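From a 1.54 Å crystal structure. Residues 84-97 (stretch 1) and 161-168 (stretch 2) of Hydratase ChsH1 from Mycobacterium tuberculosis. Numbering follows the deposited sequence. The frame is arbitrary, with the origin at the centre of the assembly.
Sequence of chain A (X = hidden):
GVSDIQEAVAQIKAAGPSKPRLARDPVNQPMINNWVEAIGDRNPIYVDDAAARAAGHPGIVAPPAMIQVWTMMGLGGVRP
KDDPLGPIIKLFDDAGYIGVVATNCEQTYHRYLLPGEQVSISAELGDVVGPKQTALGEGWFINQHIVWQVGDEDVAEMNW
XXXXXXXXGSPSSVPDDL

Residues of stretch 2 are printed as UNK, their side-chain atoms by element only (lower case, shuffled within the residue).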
# COMPACT_ATOMS: atom_id res chain seq x y z
N PRO A 84 2.17 8.51 -25.28
CA PRO A 84 2.03 9.85 -25.86
C PRO A 84 1.93 10.96 -24.82
O PRO A 84 2.07 12.12 -25.20
CB PRO A 84 0.73 9.75 -26.67
CG PRO A 84 -0.04 8.66 -25.99
CD PRO A 84 1.00 7.66 -25.57
N LEU A 85 1.70 10.62 -23.55
CA LEU A 85 1.50 11.64 -22.52
C LEU A 85 2.79 12.38 -22.19
O LEU A 85 2.77 13.58 -21.96
CB LEU A 85 0.87 11.04 -21.26
CG LEU A 85 0.37 12.04 -20.20
CD1 LEU A 85 -0.49 13.14 -20.82
CD2 LEU A 85 -0.41 11.30 -19.14
N GLY A 86 3.90 11.66 -22.16
CA GLY A 86 5.20 12.28 -21.94
C GLY A 86 5.48 13.49 -22.82
O GLY A 86 5.73 14.58 -22.32
N PRO A 87 5.45 13.30 -24.15
CA PRO A 87 5.67 14.39 -25.10
C PRO A 87 4.65 15.52 -24.95
O PRO A 87 5.01 16.69 -25.13
CB PRO A 87 5.50 13.72 -26.46
CG PRO A 87 5.80 12.29 -26.21
CD PRO A 87 5.42 11.98 -24.82
N ILE A 88 3.40 15.18 -24.64
CA ILE A 88 2.35 16.17 -24.48
C ILE A 88 2.60 17.04 -23.26
O ILE A 88 2.49 18.27 -23.33
CB ILE A 88 0.97 15.50 -24.37
CG1 ILE A 88 0.48 15.11 -25.76
CG2 ILE A 88 -0.05 16.43 -23.70
CD1 ILE A 88 0.13 16.30 -26.62
N ILE A 89 2.96 16.41 -22.15
CA ILE A 89 3.26 17.16 -20.93
C ILE A 89 4.45 18.10 -21.13
O ILE A 89 4.40 19.26 -20.73
CB ILE A 89 3.53 16.24 -19.72
CG1 ILE A 89 2.28 15.42 -19.37
CG2 ILE A 89 4.01 17.06 -18.51
CD1 ILE A 89 1.02 16.24 -19.10
N LYS A 90 5.51 17.62 -21.78
CA LYS A 90 6.65 18.47 -22.10
C LYS A 90 6.28 19.66 -22.99
O LYS A 90 6.70 20.79 -22.73
CB LYS A 90 7.77 17.65 -22.77
CG LYS A 90 9.03 18.44 -23.09
CD LYS A 90 9.73 18.92 -21.83
CE LYS A 90 11.21 19.24 -22.08
NZ LYS A 90 11.41 20.19 -23.21
N LEU A 91 5.51 19.40 -24.03
CA LEU A 91 5.04 20.44 -24.94
C LEU A 91 4.36 21.57 -24.16
O LEU A 91 4.73 22.73 -24.31
CB LEU A 91 4.05 19.84 -25.95
CG LEU A 91 3.43 20.78 -26.99
CD1 LEU A 91 4.50 21.30 -27.95
CD2 LEU A 91 2.30 20.07 -27.75
N PHE A 92 3.40 21.21 -23.31
CA PHE A 92 2.63 22.23 -22.58
C PHE A 92 3.39 22.90 -21.44
O PHE A 92 3.21 24.10 -21.19
CB PHE A 92 1.27 21.68 -22.13
CG PHE A 92 0.31 21.51 -23.27
CD1 PHE A 92 -0.26 22.63 -23.85
CD2 PHE A 92 0.03 20.26 -23.79
CE1 PHE A 92 -1.12 22.49 -24.93
CE2 PHE A 92 -0.84 20.12 -24.86
CZ PHE A 92 -1.42 21.23 -25.43
N ASP A 93 4.25 22.14 -20.76
CA ASP A 93 5.14 22.74 -19.77
C ASP A 93 6.02 23.80 -20.40
O ASP A 93 6.23 24.88 -19.83
CB ASP A 93 6.02 21.67 -19.12
CG ASP A 93 5.29 20.86 -18.08
OD1 ASP A 93 4.15 21.23 -17.72
OD2 ASP A 93 5.85 19.85 -17.61
N ASP A 94 6.54 23.50 -21.59
CA ASP A 94 7.45 24.41 -22.28
C ASP A 94 6.74 25.69 -22.71
O ASP A 94 7.36 26.75 -22.83
CB ASP A 94 8.07 23.72 -23.50
CG ASP A 94 9.17 22.75 -23.12
OD1 ASP A 94 9.66 22.84 -21.97
OD2 ASP A 94 9.56 21.92 -23.97
N ALA A 95 5.44 25.58 -22.94
CA ALA A 95 4.64 26.72 -23.35
C ALA A 95 4.09 27.47 -22.14
O ALA A 95 3.31 28.41 -22.30
CB ALA A 95 3.51 26.27 -24.27
N GLY A 96 4.49 27.05 -20.95
CA GLY A 96 4.15 27.77 -19.73
C GLY A 96 2.97 27.20 -18.95
O GLY A 96 2.67 27.66 -17.84
N TYR A 97 2.31 26.20 -19.52
CA TYR A 97 1.14 25.61 -18.87
C TYR A 97 1.59 24.54 -17.89
O TYR A 97 1.34 23.36 -18.09
CB TYR A 97 0.19 25.03 -19.91
CG TYR A 97 -0.29 26.04 -20.93
CD1 TYR A 97 -1.40 26.83 -20.67
CD2 TYR A 97 0.36 26.20 -22.15
CE1 TYR A 97 -1.85 27.77 -21.60
CE2 TYR A 97 -0.07 27.13 -23.08
CZ TYR A 97 -1.18 27.91 -22.80
OH TYR A 97 -1.62 28.84 -23.72
N UNK A 161 -9.44 12.86 -19.05
CA UNK A 161 -9.27 14.24 -19.49
C UNK A 161 -8.55 15.05 -18.43
O UNK A 161 -8.92 15.02 -17.25
n UNK A 161 -13.08 20.16 -21.20
c UNK A 161 -10.58 16.28 -20.38
c UNK A 161 -12.04 16.69 -20.64
n UNK A 161 -12.23 18.02 -21.20
c UNK A 161 -10.62 14.87 -19.81
c UNK A 161 -12.96 18.98 -20.62
n UNK A 161 -13.56 18.75 -19.45
N UNK A 162 -7.52 15.77 -18.85
CA UNK A 162 -6.80 16.66 -17.95
C UNK A 162 -6.76 18.06 -18.52
O UNK A 162 -6.99 18.28 -19.71
c UNK A 162 -5.35 16.19 -17.70
c UNK A 162 -5.33 14.77 -17.16
c UNK A 162 -3.01 16.04 -18.78
c UNK A 162 -4.52 16.30 -18.98
N UNK A 163 -6.47 19.01 -17.63
CA UNK A 163 -6.29 20.40 -18.00
C UNK A 163 -4.87 20.81 -17.64
O UNK A 163 -4.46 20.68 -16.48
c UNK A 163 -7.29 23.31 -18.75
c UNK A 163 -7.29 21.28 -17.24
c UNK A 163 -7.08 22.78 -17.33
c UNK A 163 -7.99 23.49 -16.34
N UNK A 164 -4.10 21.27 -18.62
CA UNK A 164 -2.81 21.89 -18.36
C UNK A 164 -3.01 23.39 -18.42
O UNK A 164 -3.49 23.92 -19.42
c UNK A 164 -1.40 20.01 -19.35
c UNK A 164 0.91 20.33 -18.47
c UNK A 164 -0.46 19.73 -18.20
n UNK A 164 1.66 20.51 -17.20
c UNK A 164 -1.78 21.48 -19.41
N UNK A 165 -2.63 24.09 -17.35
CA UNK A 165 -2.99 25.50 -17.24
C UNK A 165 -1.83 26.34 -16.75
O UNK A 165 -0.87 25.82 -16.17
c UNK A 165 -4.21 25.66 -16.30
c UNK A 165 -3.95 25.21 -14.88
c UNK A 165 -3.52 26.12 -13.92
c UNK A 165 -3.28 25.71 -12.62
c UNK A 165 -4.16 23.90 -14.50
c UNK A 165 -3.49 24.41 -12.26
c UNK A 165 -3.93 23.49 -13.20
N UNK A 166 -1.92 27.64 -17.01
CA UNK A 166 -0.98 28.63 -16.48
C UNK A 166 -1.43 29.03 -15.09
O UNK A 166 -2.53 29.57 -14.92
c UNK A 166 -0.15 31.00 -19.45
c UNK A 166 1.01 31.07 -20.43
c UNK A 166 -0.95 29.86 -17.38
c UNK A 166 -0.12 29.72 -18.65
n UNK A 166 1.04 29.88 -21.30
N UNK A 167 -0.59 28.78 -14.08
CA UNK A 167 -0.90 29.16 -12.70
C UNK A 167 -0.98 30.68 -12.56
O UNK A 167 -0.52 31.40 -13.45
c UNK A 167 0.67 28.01 -14.15
c UNK A 167 0.82 27.50 -12.75
c UNK A 167 0.29 28.62 -11.90
N UNK A 168 -1.54 31.16 -11.44
CA UNK A 168 -1.79 32.58 -11.24
C UNK A 168 -0.57 33.46 -11.48
O UNK A 168 -0.67 34.54 -12.06
c UNK A 168 -2.37 32.83 -9.85

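Position 161 carries seven side-chain atoms: three carbons in a row, a nitrogen, then a carbon bearing two more nitrogens. No atom touches stretch 1. That guanidinium belongs to Arg161. Its chain is extended and out of reach, so the contact does not depend on it.

Position 162 has four carbons, forked at the first, with one arm two carbons long; the end carbon of that arm packs on Leu85 and Ile89. This is Ile162. Its CA-to-CB bond points toward the helix, and its CD1 lies 4.0 Å from Ile89 CD1 and 4.3 Å from Leu85 CD1. Methyl ends meet here, one helical turn apart on the helix side.

Position 163 also has four carbons, but the fork comes at the second, and no atom touches stretch 1. It is Leu163, turned from the helix as expected from the alternation of a strand.

Position 164 shows four carbons in a row ending in nitrogen; the nitrogen reaches Asp93 and the carbonyl of Tyr97, and the carbons pack on Ile89 and Phe92. This is Lys164. Its NZ forms a salt bridge with Asp93, 2.6 Å from OD1, and a weak hydrogen bond to Tyr97 O at 3.0 Å. CD packs 3.9 Å from Ile89 CD1, and CE lies 3.9 Å from Phe92 CB.

Position 165 has one carbon and then a six-carbon ring with no hydroxyl. Its CA-to-CB bond points away, and the backbone oxygen makes the approach, to Tyr97. It is Phe165, whose O is 3.4 Å from Tyr97 CA in a CA-H...O contact.

Position 166 is again four carbons in a row ending in nitrogen, which lies over the Tyr97 ring and reaches the carbonyl of Ala95: Lys166. Its CA-to-CB bond points sideways, yet NZ donates to Ala95 O at 2.9 Å and sits 3.4 Å from the centroid of the Tyr97 ring, a cation-pi contact.

Position 167 closes three carbons onto its own backbone nitrogen, one of them near the carbonyl of Gly96. This is Pro167, its CD 4.2 Å from Gly96 O. Position 168 has a single carbon and no contact with stretch 1: Ala168.

Strand and helix run in roughly the same direction, 30° apart, so steps along the strand follow steps along the helix: Ile162 meets Leu85 and Ile89, and Lys164 reaches on to Phe92 and Asp93. The chemistry changes along the way, from methyl packing to a salt bridge. Beyond, Gly96, with positive phi, completes a Schellman motif; its backbone angles by themselves call for glycine, and a CB would stand only 3.1 Å from Lys166 NZ. The two lysines serve different groups: Lys164 pairs with a carboxylate while its methylenes pack on apolar neighbours, and Lys166 joins a carbonyl to an aromatic face.

Stretch 2, residues 161-168: RILKFKPA
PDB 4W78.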